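Local coordinates for protein copper-containing nitrite reductase (Hyphomicrobium denitrificans 1NES1, PDB 6TFO) that probably reduces nitrite to nitric oxide with electrons from cytochrome c, as a multi-domain copper enzyme carrying type 1 and catalytic copper centres, at residues P29-T33 with K59-H63; Q79-D85 with Y116-H122; I302-K306 with E315-L321; P326-F331 with R423-V429. One frame throughout, in Å; residues are numbered along the deposited sequence.

Interaction 1: P29-T33 with K59-H63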
loop_
_atom_site.group_PDB
_atom_site.type_symbol
_atom_site.label_atom_id
_atom_site.label_comp_id
_atom_site.label_asym_id
_atom_site.label_seq_id
_atom_site.Cartn_x
_atom_site.Cartn_y
_atom_site.Cartn_z
ATOM N N PRO C 29 26.067 -7.836 -26.739
ATOM C CA PRO C 29 25.351 -6.574 -26.902
ATOM C C PRO C 29 25.491 -5.691 -25.651
ATOM O O PRO C 29 25.443 -6.219 -24.562
ATOM C CB PRO C 29 23.895 -6.997 -27.153
ATOM C CG PRO C 29 23.777 -8.351 -26.461
ATOM C CD PRO C 29 25.155 -8.984 -26.590
ATOM N N VAL C 30 25.670 -4.378 -25.836
ATOM C CA VAL C 30 25.502 -3.355 -24.758
ATOM C C VAL C 30 23.999 -3.168 -24.547
ATOM O O VAL C 30 23.305 -2.793 -25.529
ATOM C CB VAL C 30 26.182 -2.040 -25.142
ATOM C CG1 VAL C 30 26.026 -0.995 -24.048
ATOM C CG2 VAL C 30 27.636 -2.284 -25.496
ATOM N N VAL C 31 23.500 -3.460 -23.345
ATOM C CA VAL C 31 22.031 -3.406 -23.058
ATOM C C VAL C 31 21.689 -2.188 -22.171
ATOM O O VAL C 31 22.421 -1.872 -21.217
ATOM C CB VAL C 31 21.464 -4.728 -22.497
ATOM C CG1 VAL C 31 22.329 -5.913 -22.871
ATOM C CG2 VAL C 31 21.206 -4.677 -21.005
ATOM N N PHE C 32 20.586 -1.538 -22.519
ATOM C CA PHE C 32 19.942 -0.425 -21.782
ATOM C C PHE C 32 18.459 -0.776 -21.626
ATOM O O PHE C 32 17.825 -1.147 -22.648
ATOM C CB PHE C 32 20.121 0.888 -22.550
ATOM C CG PHE C 32 21.556 1.283 -22.787
ATOM C CD1 PHE C 32 22.355 1.737 -21.746
ATOM C CD2 PHE C 32 22.111 1.216 -24.057
ATOM C CE1 PHE C 32 23.669 2.130 -21.970
ATOM C CE2 PHE C 32 23.430 1.582 -24.274
ATOM C CZ PHE C 32 24.210 2.023 -23.224
ATOM N N THR C 33 17.938 -0.663 -20.408
ATOM C CA THR C 33 16.485 -0.785 -20.107
ATOM C C THR C 33 15.892 0.612 -19.823
ATOM O O THR C 33 16.439 1.353 -18.973
ATOM C CB THR C 33 16.269 -1.789 -18.967
ATOM O OG1 THR C 33 16.965 -2.986 -19.315
ATOM C CG2 THR C 33 14.812 -2.115 -18.743
ATOM N N LYS C 59 21.542 9.573 -21.063
ATOM C CA LYS C 59 22.490 9.470 -22.196
ATOM C C LYS C 59 22.946 8.005 -22.256
ATOM O O LYS C 59 23.421 7.475 -21.222
ATOM C CB LYS C 59 23.656 10.449 -22.040
ATOM C CG LYS C 59 24.623 10.447 -23.212
ATOM C CD LYS C 59 25.846 11.285 -22.990
ATOM C CE LYS C 59 25.658 12.696 -23.495
ATOM N NZ LYS C 59 26.950 13.398 -23.648
ATOM N N LEU C 60 22.756 7.369 -23.413
ATOM C CA LEU C 60 23.195 5.977 -23.676
ATOM C C LEU C 60 24.554 6.035 -24.380
ATOM O O LEU C 60 24.598 6.349 -25.597
ATOM C CB LEU C 60 22.112 5.310 -24.526
ATOM C CG LEU C 60 20.697 5.392 -23.964
ATOM C CD1 LEU C 60 19.744 4.530 -24.770
ATOM C CD2 LEU C 60 20.632 4.994 -22.495
ATOM N N VAL C 61 25.637 5.821 -23.625
ATOM C CA VAL C 61 27.024 5.890 -24.178
ATOM C C VAL C 61 27.426 4.503 -24.691
ATOM O O VAL C 61 27.448 3.537 -23.899
ATOM C CB VAL C 61 28.044 6.434 -23.164
ATOM C CG1 VAL C 61 29.467 6.289 -23.685
ATOM C CG2 VAL C 61 27.749 7.877 -22.796
ATOM N N VAL C 62 27.723 4.440 -25.979
ATOM C CA VAL C 62 28.122 3.203 -26.706
ATOM C C VAL C 62 29.357 3.532 -27.542
ATOM O O VAL C 62 29.529 4.702 -27.908
ATOM C CB VAL C 62 26.985 2.619 -27.565
ATOM C CG1 VAL C 62 25.718 2.403 -26.755
ATOM C CG2 VAL C 62 26.693 3.436 -28.811
ATOM N N HIS C 63 30.207 2.535 -27.791
ATOM C CA HIS C 63 31.455 2.682 -28.580
ATOM C C HIS C 63 31.190 2.196 -30.011
ATOM O O HIS C 63 30.401 1.245 -30.188
ATOM C CB HIS C 63 32.605 1.997 -27.844
ATOM C CG HIS C 63 33.036 2.715 -26.607
ATOM N ND1 HIS C 63 34.143 3.538 -26.574
ATOM C CD2 HIS C 63 32.511 2.744 -25.362
ATOM C CE1 HIS C 63 34.283 4.038 -25.360
ATOM N NE2 HIS C 63 33.300 3.558 -24.597
#
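The two strands meet mainly through apolar side chains; no hydrogen bond crosses between them. The axes of 30-33 and 60-63 come within 8.9 Å and run antiparallel at 170°, with V30 opposite V62 (CA-CA 7.3 Å) and F32 opposite L60 (CA-CA 7.4 Å): too far for a backbone ladder, right for two sheets facing each other. F32 points its CA-CB bond toward 60-63 and loses 86 Å² to it. L60 CB lies 4.0 Å from the F32 ring centroid, 13° off the normal, a CH-pi contact over the face, and L60 CD2 is 3.8 Å from F32 CD1. At the ring edge, F32 CE2 meets V62 CG1 at 3.5 Å and F32 CZ lies 3.6 Å from V61 O. The aliphatic pair V30 CG1 and V62 CG1, at 4.4 Å, is looser. Such face-to-face packing is characteristic of the cupredoxin beta-sandwich: strand 30-39 pairs with 67-73 in one sheet, while 60-63 lies beside 128-134 at the border of the other.

Interaction 2: Q79-D85 with Y116-H122. With CU (copper (II) ion), chain L.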
loop_
_atom_site.group_PDB
_atom_site.type_symbol
_atom_site.label_atom_id
_atom_site.label_comp_id
_atom_site.label_asym_id
_atom_site.label_seq_id
_atom_site.Cartn_x
_atom_site.Cartn_y
_atom_site.Cartn_z
ATOM N N GLN C 79 0.543 5.053 -24.699
ATOM C CA GLN C 79 1.214 4.368 -25.832
ATOM C C GLN C 79 2.587 5.012 -26.016
ATOM O O GLN C 79 2.693 6.257 -25.924
ATOM C CB GLN C 79 0.406 4.436 -27.122
ATOM C CG GLN C 79 -0.922 3.711 -27.015
ATOM C CD GLN C 79 -1.507 3.451 -28.378
ATOM O OE1 GLN C 79 -1.325 4.207 -29.322
ATOM N NE2 GLN C 79 -2.182 2.328 -28.496
ATOM N N HIS C 80 3.600 4.169 -26.219
ATOM C CA HIS C 80 5.024 4.569 -26.351
ATOM C C HIS C 80 5.767 3.640 -27.322
ATOM O O HIS C 80 5.460 2.419 -27.406
ATOM C CB HIS C 80 5.745 4.577 -24.990
ATOM C CG HIS C 80 5.109 5.434 -23.949
ATOM N ND1 HIS C 80 5.112 6.797 -24.026
ATOM C CD2 HIS C 80 4.454 5.111 -22.814
ATOM C CE1 HIS C 80 4.479 7.291 -22.986
ATOM N NE2 HIS C 80 4.055 6.274 -22.234
ATOM N N ASP C 81 6.735 4.225 -28.012
ATOM C CA ASP C 81 7.866 3.503 -28.620
ATOM C C ASP C 81 9.143 4.295 -28.313
ATOM O O ASP C 81 9.081 5.307 -27.587
ATOM C CB ASP C 81 7.598 3.277 -30.108
ATOM C CG ASP C 81 7.511 4.555 -30.913
ATOM O OD1 ASP C 81 7.957 5.575 -30.411
ATOM O OD2 ASP C 81 7.003 4.498 -32.040
ATOM N N ALA C 82 10.272 3.797 -28.799
ATOM C CA ALA C 82 11.552 4.515 -28.881
ATOM C C ALA C 82 12.031 4.398 -30.325
ATOM O O ALA C 82 11.935 3.287 -30.879
ATOM C CB ALA C 82 12.532 3.928 -27.892
ATOM N N VAL C 83 12.480 5.498 -30.908
ATOM C CA VAL C 83 12.920 5.570 -32.323
ATOM C C VAL C 83 14.285 6.253 -32.355
ATOM O O VAL C 83 14.481 7.232 -31.606
ATOM C CB VAL C 83 11.889 6.318 -33.182
ATOM C CG1 VAL C 83 12.331 6.409 -34.638
ATOM C CG2 VAL C 83 10.519 5.686 -33.076
ATOM N N ILE C 84 15.186 5.746 -33.197
ATOM C CA ILE C 84 16.507 6.365 -33.525
ATOM C C ILE C 84 16.586 6.442 -35.050
ATOM O O ILE C 84 16.638 5.365 -35.699
ATOM C CB ILE C 84 17.643 5.533 -32.903
ATOM C CG1 ILE C 84 17.260 5.048 -31.501
ATOM C CG2 ILE C 84 18.954 6.306 -32.927
ATOM C CD1 ILE C 84 18.429 4.671 -30.628
ATOM N N ASP C 85 16.503 7.649 -35.613
ATOM C CA ASP C 85 16.214 7.832 -37.064
ATOM C C ASP C 85 17.396 7.323 -37.899
ATOM O O ASP C 85 17.145 6.571 -38.874
ATOM C CB ASP C 85 15.869 9.290 -37.392
ATOM C CG ASP C 85 14.469 9.699 -36.941
ATOM O OD1 ASP C 85 13.630 8.819 -36.735
ATOM O OD2 ASP C 85 14.234 10.893 -36.794
ATOM N N TYR C 116 13.648 8.878 -29.209
ATOM C CA TYR C 116 12.408 9.624 -28.909
ATOM C C TYR C 116 11.183 8.740 -29.139
ATOM O O TYR C 116 11.268 7.717 -29.830
ATOM C CB TYR C 116 12.360 10.880 -29.777
ATOM C CG TYR C 116 12.146 10.595 -31.234
ATOM C CD1 TYR C 116 10.868 10.485 -31.747
ATOM C CD2 TYR C 116 13.220 10.402 -32.091
ATOM C CE1 TYR C 116 10.653 10.202 -33.086
ATOM C CE2 TYR C 116 13.020 10.128 -33.437
ATOM C CZ TYR C 116 11.732 10.014 -33.935
ATOM O OH TYR C 116 11.519 9.738 -35.252
ATOM N N CYS C 117 10.057 9.137 -28.559
ATOM C CA CYS C 117 8.743 8.489 -28.750
ATOM C C CYS C 117 8.051 9.182 -29.921
ATOM O O CYS C 117 8.043 10.409 -29.961
ATOM C CB CYS C 117 7.897 8.573 -27.485
ATOM S SG CYS C 117 6.264 7.826 -27.697
ATOM N N SER C 118 7.506 8.424 -30.858
ATOM C CA SER C 118 6.876 8.965 -32.090
ATOM C C SER C 118 5.373 9.148 -31.879
ATOM O O SER C 118 4.746 9.656 -32.798
ATOM C CB SER C 118 7.124 8.060 -33.268
ATOM O OG SER C 118 6.421 6.838 -33.108
ATOM N N LEU C 119 4.806 8.712 -30.752
ATOM C CA LEU C 119 3.344 8.878 -30.498
ATOM C C LEU C 119 2.979 10.376 -30.470
ATOM O O LEU C 119 3.770 11.229 -30.082
ATOM C CB LEU C 119 2.951 8.160 -29.204
ATOM C CG LEU C 119 2.557 6.678 -29.331
ATOM C CD1 LEU C 119 1.434 6.458 -30.348
ATOM C CD2 LEU C 119 3.762 5.823 -29.687
ATOM N N PRO C 120 1.775 10.762 -30.933
ATOM C CA PRO C 120 1.417 12.175 -31.062
ATOM C C PRO C 120 1.709 12.984 -29.794
ATOM O O PRO C 120 1.185 12.661 -28.736
ATOM C CB PRO C 120 -0.098 12.146 -31.361
ATOM C CG PRO C 120 -0.320 10.791 -32.026
ATOM C CD PRO C 120 0.677 9.863 -31.351
ATOM N N GLY C 121 2.587 13.974 -29.927
ATOM C CA GLY C 121 2.894 14.932 -28.855
ATOM C C GLY C 121 3.908 14.434 -27.833
ATOM O O GLY C 121 4.368 15.275 -27.051
ATOM N N HIS C 122 4.250 13.141 -27.789
ATOM C CA HIS C 122 5.005 12.545 -26.651
ATOM C C HIS C 122 6.430 13.096 -26.647
ATOM O O HIS C 122 7.002 13.270 -25.551
ATOM C CB HIS C 122 4.956 11.014 -26.684
ATOM C CG HIS C 122 3.646 10.471 -26.218
ATOM N ND1 HIS C 122 3.544 9.287 -25.527
ATOM C CD2 HIS C 122 2.388 10.953 -26.324
ATOM C CE1 HIS C 122 2.273 9.056 -25.237
ATOM N NE2 HIS C 122 1.550 10.076 -25.697
HETATM CU CU CU L . 5.466 7.934 -25.678
#
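Two backbone runs meet at the copper end of a cupredoxin domain, building a type 1 copper site. V83 and Y116 form an antiparallel hydrogen-bonded pair (CA-CA 5.3 Å): V83 N to Y116 O is 2.7 Å and Y116 N to V83 O 3.0 Å. Beyond it the chains stay close, A82 and C117 having CA atoms 4.9 Å apart, and 116-122 turns back with H122 N bonded to L119 O at 3.0 Å. The copper is held by H80 ND1 (2.0 Å), C117 SG (2.2 Å) and H122 ND1 (2.4 Å); M127 completes the site, and E76 bonds H80 NE2. C117 SG accepts from L119 N at 3.5 Å and, weakly, from D81 N at 3.6 Å. D81 clamps S118 twice, OD1 taking S118 N at 2.9 Å and OD2 taking S118 OG at 2.6 Å, while R90 forms a salt bridge to D81 OD2. V83 CB sits 4.0 Å from the Y116 ring centroid, over its face, and Y116 OH donates to D85 OD1 at 2.7 Å.

Interaction 3: I302-K306 with E315-L321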
loop_
_atom_site.group_PDB
_atom_site.type_symbol
_atom_site.label_atom_id
_atom_site.label_comp_id
_atom_site.label_asym_id
_atom_site.label_seq_id
_atom_site.Cartn_x
_atom_site.Cartn_y
_atom_site.Cartn_z
ATOM N N ILE C 302 23.856 -17.305 -8.532
ATOM C CA ILE C 302 24.018 -16.430 -7.344
ATOM C C ILE C 302 22.691 -15.680 -7.145
ATOM O O ILE C 302 22.081 -15.233 -8.142
ATOM C CB ILE C 302 25.273 -15.535 -7.500
ATOM C CG1 ILE C 302 26.549 -16.369 -7.352
ATOM C CG2 ILE C 302 25.248 -14.367 -6.527
ATOM C CD1 ILE C 302 27.828 -15.596 -7.534
ATOM N N TYR C 303 22.256 -15.616 -5.890
ATOM C CA TYR C 303 20.926 -15.128 -5.442
ATOM C C TYR C 303 21.142 -13.834 -4.650
ATOM O O TYR C 303 21.409 -13.886 -3.441
ATOM C CB TYR C 303 20.237 -16.210 -4.603
ATOM C CG TYR C 303 19.968 -17.496 -5.330
ATOM C CD1 TYR C 303 20.979 -18.423 -5.543
ATOM C CD2 TYR C 303 18.708 -17.782 -5.828
ATOM C CE1 TYR C 303 20.739 -19.616 -6.219
ATOM C CE2 TYR C 303 18.449 -18.969 -6.501
ATOM C CZ TYR C 303 19.466 -19.889 -6.704
ATOM O OH TYR C 303 19.227 -21.054 -7.380
ATOM N N THR C 304 21.072 -12.691 -5.325
ATOM C CA THR C 304 21.360 -11.369 -4.723
ATOM C C THR C 304 20.064 -10.629 -4.406
ATOM O O THR C 304 19.072 -10.795 -5.161
ATOM C CB THR C 304 22.259 -10.528 -5.632
ATOM O OG1 THR C 304 21.627 -10.396 -6.908
ATOM C CG2 THR C 304 23.636 -11.133 -5.791
ATOM N N VAL C 305 20.114 -9.817 -3.343
ATOM C CA VAL C 305 19.043 -8.872 -2.917
ATOM C C VAL C 305 18.671 -7.999 -4.120
ATOM O O VAL C 305 17.476 -7.935 -4.433
ATOM C CB VAL C 305 19.486 -8.027 -1.708
ATOM C CG1 VAL C 305 18.507 -6.896 -1.409
ATOM C CG2 VAL C 305 19.704 -8.879 -0.459
ATOM N N LYS C 306 19.662 -7.384 -4.773
ATOM C CA LYS C 306 19.460 -6.420 -5.890
ATOM C C LYS C 306 19.532 -7.144 -7.227
ATOM O O LYS C 306 20.266 -8.121 -7.380
ATOM C CB LYS C 306 20.514 -5.302 -5.904
ATOM C CG LYS C 306 20.615 -4.434 -4.655
ATOM C CD LYS C 306 19.359 -3.654 -4.350
ATOM C CE LYS C 306 19.509 -2.759 -3.139
ATOM N NZ LYS C 306 18.514 -1.665 -3.169
ATOM N N GLU C 315 24.652 -8.699 -1.973
ATOM C CA GLU C 315 24.493 -9.567 -0.783
ATOM C C GLU C 315 23.489 -10.669 -1.103
ATOM O O GLU C 315 22.643 -10.491 -1.992
ATOM C CB GLU C 315 23.983 -8.752 0.406
ATOM C CG GLU C 315 25.012 -7.789 0.966
ATOM C CD GLU C 315 24.524 -7.098 2.227
ATOM O OE1 GLU C 315 23.770 -6.101 2.099
ATOM O OE2 GLU C 315 24.841 -7.596 3.336
ATOM N N MET C 316 23.556 -11.748 -0.342
ATOM C CA MET C 316 22.770 -12.976 -0.598
ATOM C C MET C 316 21.339 -12.755 -0.099
ATOM O O MET C 316 21.163 -12.158 0.985
ATOM C CB MET C 316 23.426 -14.162 0.111
ATOM C CG MET C 316 22.944 -15.499 -0.357
ATOM S SD MET C 316 22.383 -16.416 1.059
ATOM C CE MET C 316 20.721 -15.782 1.080
ATOM N N ASP C 317 20.362 -13.223 -0.867
ATOM C CA ASP C 317 18.924 -13.082 -0.551
ATOM C C ASP C 317 18.370 -14.470 -0.235
ATOM O O ASP C 317 18.092 -15.220 -1.183
ATOM C CB ASP C 317 18.216 -12.396 -1.717
ATOM C CG ASP C 317 16.764 -12.109 -1.426
ATOM O OD1 ASP C 317 16.166 -12.902 -0.696
ATOM O OD2 ASP C 317 16.249 -11.087 -1.926
ATOM N N TYR C 318 18.204 -14.803 1.046
ATOM C CA TYR C 318 17.797 -16.167 1.478
ATOM C C TYR C 318 16.475 -16.541 0.813
ATOM O O TYR C 318 16.370 -17.671 0.348
ATOM C CB TYR C 318 17.687 -16.343 2.999
ATOM C CG TYR C 318 17.647 -17.794 3.416
ATOM C CD1 TYR C 318 18.744 -18.605 3.169
ATOM C CD2 TYR C 318 16.522 -18.383 3.993
ATOM C CE1 TYR C 318 18.738 -19.958 3.478
ATOM C CE2 TYR C 318 16.516 -19.725 4.355
ATOM C CZ TYR C 318 17.625 -20.525 4.079
ATOM O OH TYR C 318 17.702 -21.873 4.356
ATOM N N GLU C 319 15.493 -15.645 0.760
ATOM C CA GLU C 319 14.155 -16.013 0.220
ATOM C C GLU C 319 14.291 -16.362 -1.263
ATOM O O GLU C 319 13.572 -17.250 -1.699
ATOM C CB GLU C 319 13.089 -14.942 0.451
ATOM C CG GLU C 319 11.867 -15.514 1.167
ATOM C CD GLU C 319 12.112 -15.979 2.610
ATOM O OE1 GLU C 319 11.730 -15.214 3.539
ATOM O OE2 GLU C 319 12.699 -17.092 2.819
ATOM N N LYS C 320 15.206 -15.725 -1.994
ATOM C CA LYS C 320 15.444 -16.017 -3.430
ATOM C C LYS C 320 16.125 -17.393 -3.573
ATOM O O LYS C 320 15.713 -18.173 -4.451
ATOM C CB LYS C 320 16.259 -14.894 -4.071
ATOM C CG LYS C 320 15.445 -13.660 -4.432
ATOM C CD LYS C 320 16.301 -12.577 -5.007
ATOM C CE LYS C 320 15.571 -11.258 -5.164
ATOM N NZ LYS C 320 16.456 -10.269 -5.824
ATOM N N LEU C 321 17.105 -17.685 -2.723
ATOM C CA LEU C 321 17.843 -18.973 -2.722
ATOM C C LEU C 321 16.856 -20.130 -2.513
ATOM O O LEU C 321 16.818 -21.009 -3.379
ATOM C CB LEU C 321 18.938 -18.947 -1.649
ATOM C CG LEU C 321 19.747 -20.236 -1.512
ATOM C CD1 LEU C 321 20.444 -20.592 -2.811
ATOM C CD2 LEU C 321 20.752 -20.125 -0.383
#
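K320 reaches out from the first turn of helix 318-323 with chi2, chi3 and chi4 all trans. This extension carries its NZ to two consecutive carbonyls, T304 O at 2.7 Å and V305 O at 2.9 Å; E327 adds a salt bridge to the same amine. D317, a t rotamer at the N-cap, accepts K320 N on OD1 at 3.3 Å, and its CB packs 4.0 Å from CG2 of the t rotamer V305. The p rotamer of T304 turns OG1 back along its own segment to donate to K306 O at 2.7 Å. Y303, in m, lays its ring against L321: L321 CD1 is 3.8 Å from the ring centroid, 25° off the normal, a CH-pi contact over the face. Its hydroxyl bonds E301 and N362. A single backbone bridge pairs T304 with M316, where D317 N reaches Y303 O at 2.9 Å and V305 N reaches E315 O at 2.9 Å. S95 and G96 of the third subunit bond the E315 carboxylate. The chemistry implies that polar bonds to main-chain oxygens join the N-terminal end of the helix to the 302-306 loop, while Y303 and V305 add packing.

Interaction 4: P326-F331 with R423-V429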
loop_
_atom_site.group_PDB
_atom_site.type_symbol
_atom_site.label_atom_id
_atom_site.label_comp_id
_atom_site.label_asym_id
_atom_site.label_seq_id
_atom_site.Cartn_x
_atom_site.Cartn_y
_atom_site.Cartn_z
ATOM N N PRO C 326 17.262 -16.927 -8.819
ATOM C CA PRO C 326 18.566 -16.285 -8.815
ATOM C C PRO C 326 18.595 -15.047 -9.716
ATOM O O PRO C 326 17.702 -14.864 -10.535
ATOM C CB PRO C 326 19.464 -17.370 -9.406
ATOM C CG PRO C 326 18.555 -18.072 -10.384
ATOM C CD PRO C 326 17.224 -18.125 -9.669
ATOM N N GLU C 327 19.628 -14.231 -9.541
ATOM C CA GLU C 327 19.846 -12.997 -10.335
ATOM C C GLU C 327 20.993 -13.232 -11.306
ATOM O O GLU C 327 20.955 -12.663 -12.397
ATOM C CB GLU C 327 20.163 -11.817 -9.415
ATOM C CG GLU C 327 18.975 -11.336 -8.585
ATOM C CD GLU C 327 17.783 -10.886 -9.404
ATOM O OE1 GLU C 327 17.976 -10.436 -10.580
ATOM O OE2 GLU C 327 16.671 -11.021 -8.864
ATOM N N TYR C 328 21.979 -14.029 -10.893
ATOM C CA TYR C 328 23.193 -14.327 -11.693
ATOM C C TYR C 328 23.231 -15.818 -12.050
ATOM O O TYR C 328 23.060 -16.672 -11.157
ATOM C CB TYR C 328 24.444 -13.881 -10.940
ATOM C CG TYR C 328 24.542 -12.388 -10.736
ATOM C CD1 TYR C 328 23.841 -11.753 -9.720
ATOM C CD2 TYR C 328 25.354 -11.617 -11.551
ATOM C CE1 TYR C 328 23.940 -10.387 -9.524
ATOM C CE2 TYR C 328 25.464 -10.247 -11.373
ATOM C CZ TYR C 328 24.746 -9.631 -10.363
ATOM O OH TYR C 328 24.861 -8.288 -10.168
ATOM N N PHE C 329 23.397 -16.096 -13.350
ATOM C CA PHE C 329 23.752 -17.415 -13.931
ATOM C C PHE C 329 25.171 -17.288 -14.493
ATOM O O PHE C 329 25.345 -16.469 -15.436
ATOM C CB PHE C 329 22.761 -17.781 -15.034
ATOM C CG PHE C 329 21.464 -18.357 -14.544
ATOM C CD1 PHE C 329 21.365 -19.697 -14.221
ATOM C CD2 PHE C 329 20.349 -17.557 -14.386
ATOM C CE1 PHE C 329 20.163 -20.230 -13.774
ATOM C CE2 PHE C 329 19.155 -18.091 -13.928
ATOM C CZ PHE C 329 19.066 -19.426 -13.631
ATOM N N LEU C 330 26.133 -18.034 -13.948
ATOM C CA LEU C 330 27.576 -17.801 -14.232
ATOM C C LEU C 330 28.318 -19.071 -14.679
ATOM O O LEU C 330 28.094 -20.168 -14.090
ATOM C CB LEU C 330 28.232 -17.228 -12.973
ATOM C CG LEU C 330 27.543 -16.005 -12.373
ATOM C CD1 LEU C 330 28.078 -15.754 -10.977
ATOM C CD2 LEU C 330 27.709 -14.789 -13.270
ATOM N N PHE C 331 29.219 -18.897 -15.652
ATOM C CA PHE C 331 30.334 -19.838 -15.947
ATOM C C PHE C 331 31.561 -19.383 -15.159
ATOM O O PHE C 331 31.952 -18.231 -15.314
ATOM C CB PHE C 331 30.665 -19.881 -17.440
ATOM C CG PHE C 331 29.600 -20.478 -18.324
ATOM C CD1 PHE C 331 28.948 -21.649 -17.965
ATOM C CD2 PHE C 331 29.270 -19.888 -19.534
ATOM C CE1 PHE C 331 27.972 -22.195 -18.783
ATOM C CE2 PHE C 331 28.302 -20.445 -20.363
ATOM C CZ PHE C 331 27.646 -21.586 -19.979
ATOM N N ARG C 423 18.907 -16.735 -19.697
ATOM C CA ARG C 423 20.051 -16.712 -18.760
ATOM C C ARG C 423 21.228 -15.973 -19.393
ATOM O O ARG C 423 22.126 -15.618 -18.637
ATOM C CB ARG C 423 20.379 -18.128 -18.314
ATOM C CG ARG C 423 19.226 -18.736 -17.543
ATOM C CD ARG C 423 19.384 -20.201 -17.237
ATOM N NE ARG C 423 18.071 -20.744 -16.912
ATOM C CZ ARG C 423 17.817 -22.025 -16.649
ATOM N NH1 ARG C 423 18.787 -22.931 -16.647
ATOM N NH2 ARG C 423 16.584 -22.393 -16.366
ATOM N N LEU C 424 21.189 -15.685 -20.696
ATOM C CA LEU C 424 22.114 -14.715 -21.346
ATOM C C LEU C 424 22.037 -13.395 -20.575
ATOM O O LEU C 424 23.075 -12.799 -20.271
ATOM C CB LEU C 424 21.690 -14.466 -22.798
ATOM C CG LEU C 424 21.998 -15.561 -23.812
ATOM C CD1 LEU C 424 21.404 -15.220 -25.178
ATOM C CD2 LEU C 424 23.496 -15.791 -23.921
ATOM N N ASP C 425 20.817 -12.951 -20.291
ATOM C CA ASP C 425 20.525 -11.629 -19.676
ATOM C C ASP C 425 20.816 -11.670 -18.170
ATOM O O ASP C 425 20.537 -10.675 -17.533
ATOM C CB ASP C 425 19.088 -11.206 -20.011
ATOM C CG ASP C 425 18.840 -11.136 -21.508
ATOM O OD1 ASP C 425 19.658 -10.479 -22.176
ATOM O OD2 ASP C 425 17.856 -11.761 -21.995
ATOM N N HIS C 426 21.383 -12.761 -17.628
ATOM C CA HIS C 426 21.821 -12.883 -16.205
ATOM C C HIS C 426 23.318 -13.232 -16.094
ATOM O O HIS C 426 23.719 -13.655 -14.995
ATOM C CB HIS C 426 20.962 -13.906 -15.446
ATOM C CG HIS C 426 19.529 -13.512 -15.276
ATOM N ND1 HIS C 426 19.067 -12.856 -14.147
ATOM C CD2 HIS C 426 18.448 -13.686 -16.071
ATOM C CE1 HIS C 426 17.768 -12.666 -14.247
ATOM N NE2 HIS C 426 17.366 -13.143 -15.434
ATOM N N GLY C 427 24.102 -13.073 -17.171
ATOM C CA GLY C 427 25.577 -13.201 -17.177
ATOM C C GLY C 427 26.111 -14.525 -17.745
ATOM O O GLY C 427 27.353 -14.685 -17.765
ATOM N N LEU C 428 25.252 -15.429 -18.235
ATOM C CA LEU C 428 25.646 -16.809 -18.626
ATOM C C LEU C 428 25.953 -16.887 -20.118
ATOM O O LEU C 428 25.043 -17.182 -20.923
ATOM C CB LEU C 428 24.530 -17.797 -18.290
ATOM C CG LEU C 428 24.948 -19.269 -18.302
ATOM C CD1 LEU C 428 26.119 -19.516 -17.361
ATOM C CD2 LEU C 428 23.776 -20.149 -17.918
ATOM N N VAL C 429 27.216 -16.678 -20.458
ATOM C CA VAL C 429 27.731 -16.776 -21.854
ATOM C C VAL C 429 29.262 -16.879 -21.774
ATOM O O VAL C 429 29.853 -16.279 -20.851
ATOM C CB VAL C 429 27.240 -15.583 -22.692
ATOM C CG1 VAL C 429 27.844 -14.286 -22.193
ATOM C CG2 VAL C 429 27.522 -15.747 -24.169
HETATM O O HOH W 1 29.387 -16.121 -16.503
#
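F329 lays its ring against the aliphatic part of R423: CD of the arginine stands 3.5 Å from the ring centroid and 10° off its normal, a CH-pi contact over the face, and segment 423-429 covers 123 Å² of F329. The guanidinium forms salt bridges with D418 and with E324 of the fourth subunit. A second CH-pi contact is equally well centred, L428 CD1 lying 3.4 Å from the F331 ring centroid and 7° off the normal. Between the two rings, F329 CB and L428 CB approach to 3.7 Å. These side chains pack strand 328-331, at the border of its sheet, against the loop joining strands 412-418 and 430-434 in a cupredoxin domain of this multicopper oxidase relative. The strand begins at a classic beta bulge, E327 and Y328 both facing I302. Polar bonds follow the same path. H426 ND1 donates to E327 O at 2.6 Å, its NE2 being bonded to I322 of the fourth subunit, and F329 N donates to H426 O at 3.0 Å. Next along, F329 O and L428 N are 3.0 Å apart but poorly angled for a bond. G427, at phi 102° and psi 3°, fits where a CB would lie only 3.4 Å from L330 CD2 and jam against the preceding carbonyl. A water spans the remaining gap, accepting from F331 N at 2.9 Å and donating to G427 O at 2.8 Å.

Overall arrangement
From the N terminus the contacts follow in series, none nested or crossing. Interaction 1 closes a 25-residue connection, pressing the two sheets of the first cupredoxin domain together. Interaction 2 closes 30 residues at the copper end of that domain; it reaches the same sheet as 60-63, its centre about 18 Å from that of interaction 1. Interaction 3 closes a short 8-residue excursion after strand 293-302, joining the loop after that strand to the start of helix 318-323, and interaction 4 spans 91 residues, tying an edge strand to a late loop. These last two touch: I302 N is 2.8 Å from Y328 O, and I302 O 3.0 Å from E327 N. Interactions 1 and 4 approach to about 5 Å between nearest atoms without touching.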